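Local coordinates for protein carboxypeptidase A (Helicoverpa armigera, PDB 1JQG) that probably acts as a zinc-dependent metallocarboxypeptidase of the M14 family, removing residues from the C-terminal end of peptide chains, at residues Y302-L313 / A375-A385. Sequence-based numbering, arbitrary orientation.
Sequences YLDIHSFGSMIL and APFSYTYELPA. With ZN (zinc ion), chain B.
Glu382, on strand 377-383 between strands 302-307 and 311-313, pairs with His306 of the first (parallel) and Met311 of the second (antiparallel). Its CB packs beside Met311 CG (3.5 Å), and its CG meets Leu313 CD2 at 3.7 Å. A bend at chi2 (-73°) then swings the carboxylate back across the sheet toward 302-307. There OE2 comes within 3.4 Å of His306 CB, the carboxylate turned about 20° from the imidazole plane, while OE1 lies near Phe308 N without a well-directed bond. Glu382 O accepts hydrogen bonds from Met311 N and, weakly, Ser310 N in a G1 bulge. His306 binds zinc through ND1 (2.4 Å), and His181, Glu184 and a water are the metal's other ligands; at the ring's far edge, NE2 donates to Asp304 OD2 (2.8 Å), in the ring plane but from above the carboxylate plane. On the opposite face, Ile312 CG1 makes a CH-pi contact over the centre of the Tyr381 ring. Replacing Glu382 with an alanine takes away the carboxylate beside the zinc-bound water and would probably open a gap beside Leu313. OE2 stands 3.7 Å from that water's oxygen, beyond hydrogen-bonding distance yet consistent with the predicted proton donor/acceptor role.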
loop_
_atom_site.group_PDB
_atom_site.type_symbol
_atom_site.label_atom_id
_atom_site.label_comp_id
_atom_site.label_asym_id
_atom_site.label_seq_id
_atom_site.Cartn_x
_atom_site.Cartn_y
_atom_site.Cartn_z
ATOM N N TYR A 302 -3.984 9.064 10.065
ATOM C CA TYR A 302 -4.205 7.765 9.459
ATOM C C TYR A 302 -3.326 7.612 8.213
ATOM O O TYR A 302 -3.391 8.468 7.325
ATOM C CB TYR A 302 -5.679 7.589 9.071
ATOM C CG TYR A 302 -6.006 6.308 8.353
ATOM C CD1 TYR A 302 -6.338 5.165 9.059
ATOM C CD2 TYR A 302 -5.984 6.230 6.946
ATOM C CE1 TYR A 302 -6.674 3.968 8.444
ATOM C CE2 TYR A 302 -6.317 5.033 6.303
ATOM C CZ TYR A 302 -6.669 3.913 7.075
ATOM O OH TYR A 302 -6.956 2.765 6.411
ATOM N N LEU A 303 -2.587 6.509 8.144
ATOM C CA LEU A 303 -1.675 6.277 7.048
ATOM C C LEU A 303 -1.906 4.918 6.386
ATOM O O LEU A 303 -1.792 3.861 6.990
ATOM C CB LEU A 303 -0.210 6.427 7.495
ATOM C CG LEU A 303 0.204 7.756 8.118
ATOM C CD1 LEU A 303 1.644 7.745 8.603
ATOM C CD2 LEU A 303 -0.008 8.924 7.157
ATOM N N ASP A 304 -2.213 4.936 5.106
ATOM C CA ASP A 304 -2.371 3.723 4.298
ATOM C C ASP A 304 -1.132 3.611 3.418
ATOM O O ASP A 304 -1.008 4.340 2.418
ATOM C CB ASP A 304 -3.649 3.827 3.455
ATOM C CG ASP A 304 -3.978 2.548 2.720
ATOM O OD1 ASP A 304 -3.400 1.484 3.003
ATOM O OD2 ASP A 304 -4.852 2.603 1.820
ATOM N N ILE A 305 -0.228 2.729 3.800
ATOM C CA ILE A 305 1.047 2.580 3.118
ATOM C C ILE A 305 0.982 1.669 1.909
ATOM O O ILE A 305 0.860 0.451 2.017
ATOM C CB ILE A 305 2.176 2.145 4.099
ATOM C CG1 ILE A 305 2.252 3.214 5.229
ATOM C CG2 ILE A 305 3.533 2.045 3.426
ATOM C CD1 ILE A 305 3.223 2.898 6.345
ATOM N N HIS A 306 1.207 2.252 0.740
ATOM C CA HIS A 306 1.276 1.524 -0.501
ATOM C C HIS A 306 2.662 1.693 -1.151
ATOM O O HIS A 306 3.570 2.345 -0.704
ATOM C CB HIS A 306 0.236 2.044 -1.524
ATOM C CG HIS A 306 -1.170 1.786 -1.101
ATOM N ND1 HIS A 306 -1.936 0.782 -1.585
ATOM C CD2 HIS A 306 -2.021 2.353 -0.204
ATOM C CE1 HIS A 306 -3.143 0.694 -1.161
ATOM N NE2 HIS A 306 -3.207 1.661 -0.265
ATOM N N SER A 307 2.787 0.966 -2.250
ATOM C CA SER A 307 3.862 0.937 -3.142
ATOM C C SER A 307 3.399 0.717 -4.623
ATOM O O SER A 307 2.278 0.245 -4.818
ATOM C CB SER A 307 4.985 -0.094 -2.964
ATOM O OG SER A 307 4.621 -1.378 -3.453
ATOM N N PHE A 308 3.463 1.601 -5.609
ATOM C CA PHE A 308 4.772 2.151 -5.921
ATOM C C PHE A 308 4.729 3.584 -6.446
ATOM O O PHE A 308 3.706 3.902 -7.130
ATOM C CB PHE A 308 5.826 1.247 -6.557
ATOM C CG PHE A 308 5.650 1.149 -8.037
ATOM C CD1 PHE A 308 6.265 2.095 -8.844
ATOM C CD2 PHE A 308 4.889 0.176 -8.652
ATOM C CE1 PHE A 308 6.136 2.076 -10.215
ATOM C CE2 PHE A 308 4.747 0.147 -10.020
ATOM C CZ PHE A 308 5.375 1.090 -10.813
ATOM N N GLY A 309 5.547 4.652 -6.246
ATOM C CA GLY A 309 5.422 5.990 -6.750
ATOM C C GLY A 309 6.254 7.131 -6.164
ATOM O O GLY A 309 6.447 8.214 -6.746
ATOM N N SER A 310 6.632 7.013 -4.892
ATOM C CA SER A 310 7.385 8.033 -4.183
ATOM C C SER A 310 6.541 9.305 -4.068
ATOM O O SER A 310 6.915 10.441 -4.417
ATOM C CB SER A 310 8.738 8.347 -4.809
ATOM O OG SER A 310 9.554 7.189 -4.862
ATOM N N MET A 311 5.363 9.157 -3.497
ATOM C CA MET A 311 4.433 10.242 -3.316
ATOM C C MET A 311 3.585 10.094 -2.075
ATOM O O MET A 311 3.411 8.999 -1.551
ATOM C CB MET A 311 3.454 10.419 -4.497
ATOM C CG MET A 311 3.057 9.152 -5.208
ATOM S SD MET A 311 2.273 9.278 -6.814
ATOM C CE MET A 311 3.571 9.228 -7.995
ATOM N N ILE A 312 3.174 11.221 -1.510
ATOM C CA ILE A 312 2.239 11.260 -0.389
ATOM C C ILE A 312 0.968 11.954 -0.843
ATOM O O ILE A 312 1.120 13.118 -1.201
ATOM C CB ILE A 312 2.867 12.040 0.788
ATOM C CG1 ILE A 312 4.105 11.297 1.331
ATOM C CG2 ILE A 312 1.975 12.317 1.975
ATOM C CD1 ILE A 312 4.968 12.143 2.225
ATOM N N LEU A 313 -0.148 11.213 -0.957
ATOM C CA LEU A 313 -1.396 11.788 -1.495
ATOM C C LEU A 313 -2.463 11.915 -0.401
ATOM O O LEU A 313 -2.382 11.282 0.659
ATOM C CB LEU A 313 -2.009 10.900 -2.594
ATOM C CG LEU A 313 -1.081 10.569 -3.771
ATOM C CD1 LEU A 313 -0.287 11.771 -4.287
ATOM C CD2 LEU A 313 -0.042 9.504 -3.431
ATOM N N ALA A 375 -10.008 10.714 11.170
ATOM C CA ALA A 375 -8.773 11.510 11.230
ATOM C C ALA A 375 -8.944 12.789 10.433
ATOM O O ALA A 375 -9.279 12.797 9.232
ATOM C CB ALA A 375 -7.627 10.652 10.720
ATOM N N PRO A 376 -8.515 13.912 11.011
ATOM C CA PRO A 376 -8.464 15.198 10.349
ATOM C C PRO A 376 -7.359 15.222 9.312
ATOM O O PRO A 376 -7.282 16.072 8.440
ATOM C CB PRO A 376 -8.228 16.198 11.471
ATOM C CG PRO A 376 -8.541 15.472 12.729
ATOM C CD PRO A 376 -8.172 14.037 12.448
ATOM N N PHE A 377 -6.375 14.343 9.492
ATOM C CA PHE A 377 -5.221 14.205 8.611
ATOM C C PHE A 377 -5.103 12.754 8.186
ATOM O O PHE A 377 -4.998 11.852 9.041
ATOM C CB PHE A 377 -3.947 14.660 9.328
ATOM C CG PHE A 377 -4.036 16.065 9.870
ATOM C CD1 PHE A 377 -4.347 16.281 11.204
ATOM C CD2 PHE A 377 -3.870 17.158 9.051
ATOM C CE1 PHE A 377 -4.440 17.553 11.723
ATOM C CE2 PHE A 377 -3.972 18.450 9.558
ATOM C CZ PHE A 377 -4.245 18.640 10.887
ATOM N N SER A 378 -5.151 12.485 6.890
ATOM C CA SER A 378 -5.112 11.113 6.383
ATOM C C SER A 378 -4.422 11.087 5.028
ATOM O O SER A 378 -4.670 11.755 4.043
ATOM C CB SER A 378 -6.524 10.542 6.320
ATOM O OG SER A 378 -6.586 9.213 5.894
ATOM N N TYR A 379 -3.385 10.275 4.915
ATOM C CA TYR A 379 -2.613 10.132 3.691
ATOM C C TYR A 379 -2.558 8.676 3.215
ATOM O O TYR A 379 -2.641 7.697 3.994
ATOM C CB TYR A 379 -1.197 10.708 3.911
ATOM C CG TYR A 379 -1.210 12.153 4.414
ATOM C CD1 TYR A 379 -1.200 12.375 5.799
ATOM C CD2 TYR A 379 -1.240 13.249 3.565
ATOM C CE1 TYR A 379 -1.226 13.651 6.294
ATOM C CE2 TYR A 379 -1.217 14.533 4.090
ATOM C CZ TYR A 379 -1.233 14.734 5.451
ATOM O OH TYR A 379 -1.267 15.979 6.008
ATOM N N THR A 380 -2.255 8.520 1.950
ATOM C CA THR A 380 -1.935 7.253 1.319
ATOM C C THR A 380 -0.491 7.334 0.808
ATOM O O THR A 380 -0.215 8.153 -0.058
ATOM C CB THR A 380 -2.924 6.925 0.209
ATOM O OG1 THR A 380 -2.230 5.989 -0.666
ATOM C CG2 THR A 380 -3.323 8.112 -0.664
ATOM N N TYR A 381 0.419 6.605 1.448
ATOM C CA TYR A 381 1.818 6.613 1.092
ATOM C C TYR A 381 2.075 5.727 -0.105
ATOM O O TYR A 381 1.496 4.674 -0.287
ATOM C CB TYR A 381 2.711 6.115 2.239
ATOM C CG TYR A 381 3.256 7.178 3.164
ATOM C CD1 TYR A 381 2.448 8.022 3.878
ATOM C CD2 TYR A 381 4.611 7.317 3.328
ATOM C CE1 TYR A 381 2.958 8.995 4.726
ATOM C CE2 TYR A 381 5.162 8.271 4.173
ATOM C CZ TYR A 381 4.330 9.103 4.871
ATOM O OH TYR A 381 4.826 10.044 5.749
ATOM N N GLU A 382 2.955 6.190 -0.973
ATOM C CA GLU A 382 3.405 5.433 -2.130
ATOM C C GLU A 382 4.918 5.352 -2.002
ATOM O O GLU A 382 5.540 6.313 -2.405
ATOM C CB GLU A 382 2.992 6.098 -3.443
ATOM C CG GLU A 382 1.482 6.175 -3.665
ATOM C CD GLU A 382 0.881 4.810 -3.994
ATOM O OE1 GLU A 382 1.648 3.976 -4.513
ATOM O OE2 GLU A 382 -0.325 4.556 -3.750
ATOM N N LEU A 383 5.440 4.296 -1.435
ATOM C CA LEU A 383 6.855 4.045 -1.300
ATOM C C LEU A 383 7.630 3.940 -2.613
ATOM O O LEU A 383 7.042 3.752 -3.650
ATOM C CB LEU A 383 7.053 2.709 -0.540
ATOM C CG LEU A 383 6.518 2.693 0.891
ATOM C CD1 LEU A 383 7.086 1.477 1.643
ATOM C CD2 LEU A 383 6.832 3.997 1.577
ATOM N N PRO A 384 8.914 4.233 -2.587
ATOM C CA PRO A 384 9.770 4.299 -3.749
ATOM C C PRO A 384 9.893 2.940 -4.399
ATOM O O PRO A 384 10.002 1.881 -3.769
ATOM C CB PRO A 384 11.124 4.781 -3.193
ATOM C CG PRO A 384 10.795 5.510 -1.929
ATOM C CD PRO A 384 9.650 4.736 -1.365
ATOM N N ALA A 385 9.958 2.927 -5.723
ATOM C CA ALA A 385 10.282 1.746 -6.491
ATOM C C ALA A 385 11.808 1.693 -6.582
ATOM O O ALA A 385 12.378 2.476 -7.330
ATOM C CB ALA A 385 9.700 1.879 -7.885
HETATM ZN ZN ZN B . -1.788 -0.042 -3.793
HETATM O O HOH W 1 -2.041 1.757 -5.429
#